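Local coordinates for DNA-binding protein HU (Anabaena sp., PDB 1P78), which binds, bends and wraps DNA as a histone-like homodimer, stabilising it against denaturation, and is essential for heterocyst differentiation, at the interface of chains A and B. Coordinates in Å, arbitrary orientation; residue numbers count along the deposited sequence, not the author numbering. Chains: chain A/B, DNA-binding protein HU.

Contact 1: the interface of chains A and B. Residues chain A 24-25, 27-28, 32, 44; chain B 6, 10, 25, 28.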
# COMPACT_ATOMS: atom_id res chain seq x y z
N VAL A 24 -11.95 11.28 6.96
CA VAL A 24 -10.51 11.47 7.14
C VAL A 24 -9.70 10.40 6.40
O VAL A 24 -8.74 10.72 5.69
CB VAL A 24 -10.09 11.52 8.63
CG1 VAL A 24 -8.59 11.83 8.78
CG2 VAL A 24 -10.90 12.53 9.40
N LEU A 25 -10.08 9.13 6.54
CA LEU A 25 -9.34 8.06 5.86
C LEU A 25 -9.32 8.33 4.35
O LEU A 25 -8.26 8.26 3.73
CB LEU A 25 -9.91 6.67 6.18
CG LEU A 25 -9.41 5.50 5.32
CD1 LEU A 25 -8.00 5.02 5.72
CD2 LEU A 25 -10.40 4.35 5.29
N ALA A 27 -9.78 11.33 2.68
CA ALA A 27 -8.84 12.42 2.45
C ALA A 27 -7.43 11.87 2.21
O ALA A 27 -6.78 12.23 1.23
CB ALA A 27 -8.83 13.38 3.63
N ALA A 28 -6.99 10.97 3.09
CA ALA A 28 -5.66 10.38 3.02
C ALA A 28 -5.48 9.50 1.79
O ALA A 28 -4.45 9.58 1.12
CB ALA A 28 -5.37 9.58 4.31
N ILE A 32 -2.92 10.28 -1.13
CA ILE A 32 -1.88 9.32 -1.47
C ILE A 32 -1.79 9.16 -3.00
O ILE A 32 -0.73 9.40 -3.60
CB ILE A 32 -2.10 7.96 -0.74
CG1 ILE A 32 -1.75 8.10 0.75
CG2 ILE A 32 -1.26 6.84 -1.38
CD1 ILE A 32 -2.11 6.90 1.58
N LEU A 44 5.40 6.53 4.73
CA LEU A 44 4.72 6.37 6.00
C LEU A 44 5.56 5.45 6.86
O LEU A 44 5.49 4.23 6.73
CB LEU A 44 3.32 5.82 5.77
CG LEU A 44 2.46 6.56 4.74
CD1 LEU A 44 1.26 5.74 4.38
CD2 LEU A 44 2.04 7.93 5.29
N LEU B 6 1.35 14.32 5.10
CA LEU B 6 0.05 13.71 4.82
C LEU B 6 -0.96 14.11 5.89
O LEU B 6 -2.10 14.45 5.57
CB LEU B 6 0.18 12.16 4.73
CG LEU B 6 -1.12 11.40 4.45
CD1 LEU B 6 -1.62 11.69 3.05
CD2 LEU B 6 -0.98 9.90 4.66
N VAL B 10 -4.24 16.20 5.18
CA VAL B 10 -5.47 15.49 5.51
C VAL B 10 -6.37 16.29 6.46
O VAL B 10 -7.59 16.38 6.26
CB VAL B 10 -5.16 14.09 6.09
CG1 VAL B 10 -6.42 13.43 6.65
CG2 VAL B 10 -4.52 13.20 5.02
N LEU B 25 -5.36 8.52 11.16
CA LEU B 25 -4.55 7.89 10.14
C LEU B 25 -3.75 6.72 10.76
O LEU B 25 -3.67 5.63 10.17
CB LEU B 25 -3.63 8.92 9.49
CG LEU B 25 -2.60 8.39 8.48
CD1 LEU B 25 -3.25 7.92 7.15
CD2 LEU B 25 -1.47 9.42 8.24
N ALA B 28 -5.88 3.59 11.48
CA ALA B 28 -6.08 2.88 10.23
C ALA B 28 -4.85 2.07 9.81
O ALA B 28 -5.00 0.96 9.31
CB ALA B 28 -6.51 3.85 9.14
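B:Val10 and A:Val24 meet through the methyls that their first torsions carry away from the backbone nitrogen: chi1 is 171° in B:Val10 and -175° in A:Val24, and CG1 of each valine meets CG1 of the other. The two side chains cross at about a right angle, with CG1 of A:Val24 3.4 Å from CG1 of B:Val10, a close fit for two methyls. The same CG1 of B:Val10 also reaches the CB methyl of A:Ala27 at 3.9 Å. Its other branch, CG2, anti to the carbonyl carbon, presses on the backbone of A:Ala28, 3.6 Å from the CA of that residue. B:Val10 thus straddles one face of helix 18-37 of chain A with both methyls in use; cutting it back to an alanine removes both and would probably leave A:Val24 CG1 and A:Ala28 without their mates, opening a gap between the helices. A:Ala28 turns its CB towards CD1 of B:Leu25 as well, at 3.9 Å; the twin pair sets CD1 of A:Leu25 against CB of B:Ala28. At the far end CD2 of B:Leu6 touches CD2 of A:Leu44, 3.7 Å away, the two leucines crossing obliquely, with A:Ile32 bordering B:Leu6 more loosely. The patch lies in the intertwined helical body of the HU dimer, where helix 3-14 of chain B packs on helix 18-37 of chain A and strand 42-44 of chain A closes one end.

Contact 2: the interface of chains A and B. Residues chain A 3, 6, 10, 25, 47; chain B 28, 31-32, 44.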
# COMPACT_ATOMS: atom_id res chain seq x y z
N LYS A 3 -13.41 -0.96 3.59
CA LYS A 3 -13.28 0.43 4.02
C LYS A 3 -14.15 0.68 5.26
O LYS A 3 -13.65 1.09 6.31
CB LYS A 3 -13.66 1.37 2.88
CG LYS A 3 -13.36 2.84 3.16
CD LYS A 3 -13.58 3.71 1.94
CE LYS A 3 -13.51 5.18 2.29
NZ LYS A 3 -14.28 6.01 1.34
N LEU A 6 -12.97 -0.98 8.47
CA LEU A 6 -11.78 -0.25 8.88
C LEU A 6 -12.19 1.04 9.58
O LEU A 6 -11.74 1.30 10.70
CB LEU A 6 -10.86 0.03 7.67
CG LEU A 6 -9.54 0.78 7.91
CD1 LEU A 6 -8.71 0.14 9.00
CD2 LEU A 6 -8.71 0.93 6.62
N VAL A 10 -11.39 2.14 13.46
CA VAL A 10 -10.60 3.35 13.63
C VAL A 10 -11.29 4.32 14.59
O VAL A 10 -10.68 4.80 15.55
CB VAL A 10 -10.38 4.02 12.27
CG1 VAL A 10 -9.74 5.39 12.42
CG2 VAL A 10 -9.55 3.10 11.36
N LEU A 25 -10.08 9.13 6.54
CA LEU A 25 -9.34 8.06 5.86
C LEU A 25 -9.32 8.33 4.35
O LEU A 25 -8.26 8.26 3.73
CB LEU A 25 -9.91 6.67 6.18
CG LEU A 25 -9.41 5.50 5.32
CD1 LEU A 25 -8.00 5.02 5.72
CD2 LEU A 25 -10.40 4.35 5.29
N PHE A 47 4.94 1.63 8.18
CA PHE A 47 3.91 0.96 7.40
C PHE A 47 4.48 0.62 6.00
O PHE A 47 4.38 -0.53 5.53
CB PHE A 47 2.67 1.87 7.30
CG PHE A 47 1.55 1.30 6.49
CD1 PHE A 47 0.68 0.38 7.04
CD2 PHE A 47 1.34 1.71 5.18
CE1 PHE A 47 -0.37 -0.16 6.30
CE2 PHE A 47 0.29 1.20 4.42
CZ PHE A 47 -0.57 0.25 4.98
N ALA B 28 -5.88 3.59 11.48
CA ALA B 28 -6.08 2.88 10.23
C ALA B 28 -4.85 2.07 9.81
O ALA B 28 -5.00 0.96 9.31
CB ALA B 28 -6.51 3.85 9.14
N THR B 31 -4.37 -0.97 12.13
CA THR B 31 -5.44 -1.92 11.85
C THR B 31 -5.18 -2.67 10.53
O THR B 31 -5.34 -3.90 10.46
CB THR B 31 -6.78 -1.17 11.77
OG1 THR B 31 -6.97 -0.41 12.97
CG2 THR B 31 -7.95 -2.13 11.77
N ILE B 32 -4.80 -1.94 9.49
CA ILE B 32 -4.48 -2.59 8.22
C ILE B 32 -3.43 -3.67 8.47
O ILE B 32 -3.63 -4.82 8.10
CB ILE B 32 -3.95 -1.59 7.17
CG1 ILE B 32 -5.08 -0.66 6.69
CG2 ILE B 32 -3.36 -2.35 6.00
CD1 ILE B 32 -4.61 0.60 5.89
N LEU B 44 -9.87 -1.71 0.31
CA LEU B 44 -10.41 -0.35 0.31
C LEU B 44 -10.88 0.11 -1.06
O LEU B 44 -10.07 0.26 -2.00
CB LEU B 44 -9.39 0.62 0.87
CG LEU B 44 -8.67 0.04 2.08
CD1 LEU B 44 -7.66 1.03 2.62
CD2 LEU B 44 -9.70 -0.28 3.12
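A:Leu6 sets its terminal methyls against B:Thr31 (through CD1) and B:Leu44 (through CD2) in the helical body of the HU dimer, the homodimeric fold of the bacterial histone-like proteins. The aliphatic contacts centre on this leucine. With CG anti to the backbone nitrogen (chi1 -180°), its two branches point away from helix 3-15 and reach different partners. CD1 lies 3.6 Å from CB of B:Thr31 and also touches the CG2 methyl of that threonine, the two side chains running alongside in antiparallel fashion; the same CD1 nears CA of B:Ala28 at 4.0 Å. Thus B:Thr31 offers carbon to the leucine, while its hydroxyl OG1 occupies a different branch, anti to the carbonyl carbon. CD2 meets CD2 of B:Leu44 at 3.8 Å, the leucines crossing at about a right angle, and lies 4.0 Å from CG1 of B:Ile32.

Other aliphatic groups rest on backbone. CG2 of A:Val10 approaches CA of B:Ala28 at 3.7 Å; the small alanine side chain, whose CB also meets A:Leu25, probably allows the valine to come this close to the helix backbone. CD2 of B:Leu44 likewise reaches CA of A:Lys3 at 3.8 Å, in the first turn of helix 3-15, and it is the main chain of this lysine that the leucine touches, both CA and the backbone N lying near the methyl.

The aromatic contact is made by A:Phe47, which stands in the loop between strands 42-44 and 48-55. Its ring presents an edge to B:Ile32: CG2 of the isoleucine lies in the ring plane, 3.7 Å from CE1 of A:Phe47, and also nears CZ. The isoleucine crosses the phenylalanine at about a right angle.

Contact 1 and contact 2 are neighbouring parts of one two-fold symmetric interface, the centres of their C-alpha atoms about 9 Å apart. A:Leu25 and B:Ala28 belong to both, joining the patches through helix 18-37 of each chain. The chains exchange roles between them: in contact 1 helix 3-14 of B lies on helix 18-37 of A, and in contact 2 helix 3-15 of A lies on helix 18-37 of B. Apolar packing of this kind on both sides of the symmetry axis knits the subunits together, in keeping with HU acting on DNA as a homodimer.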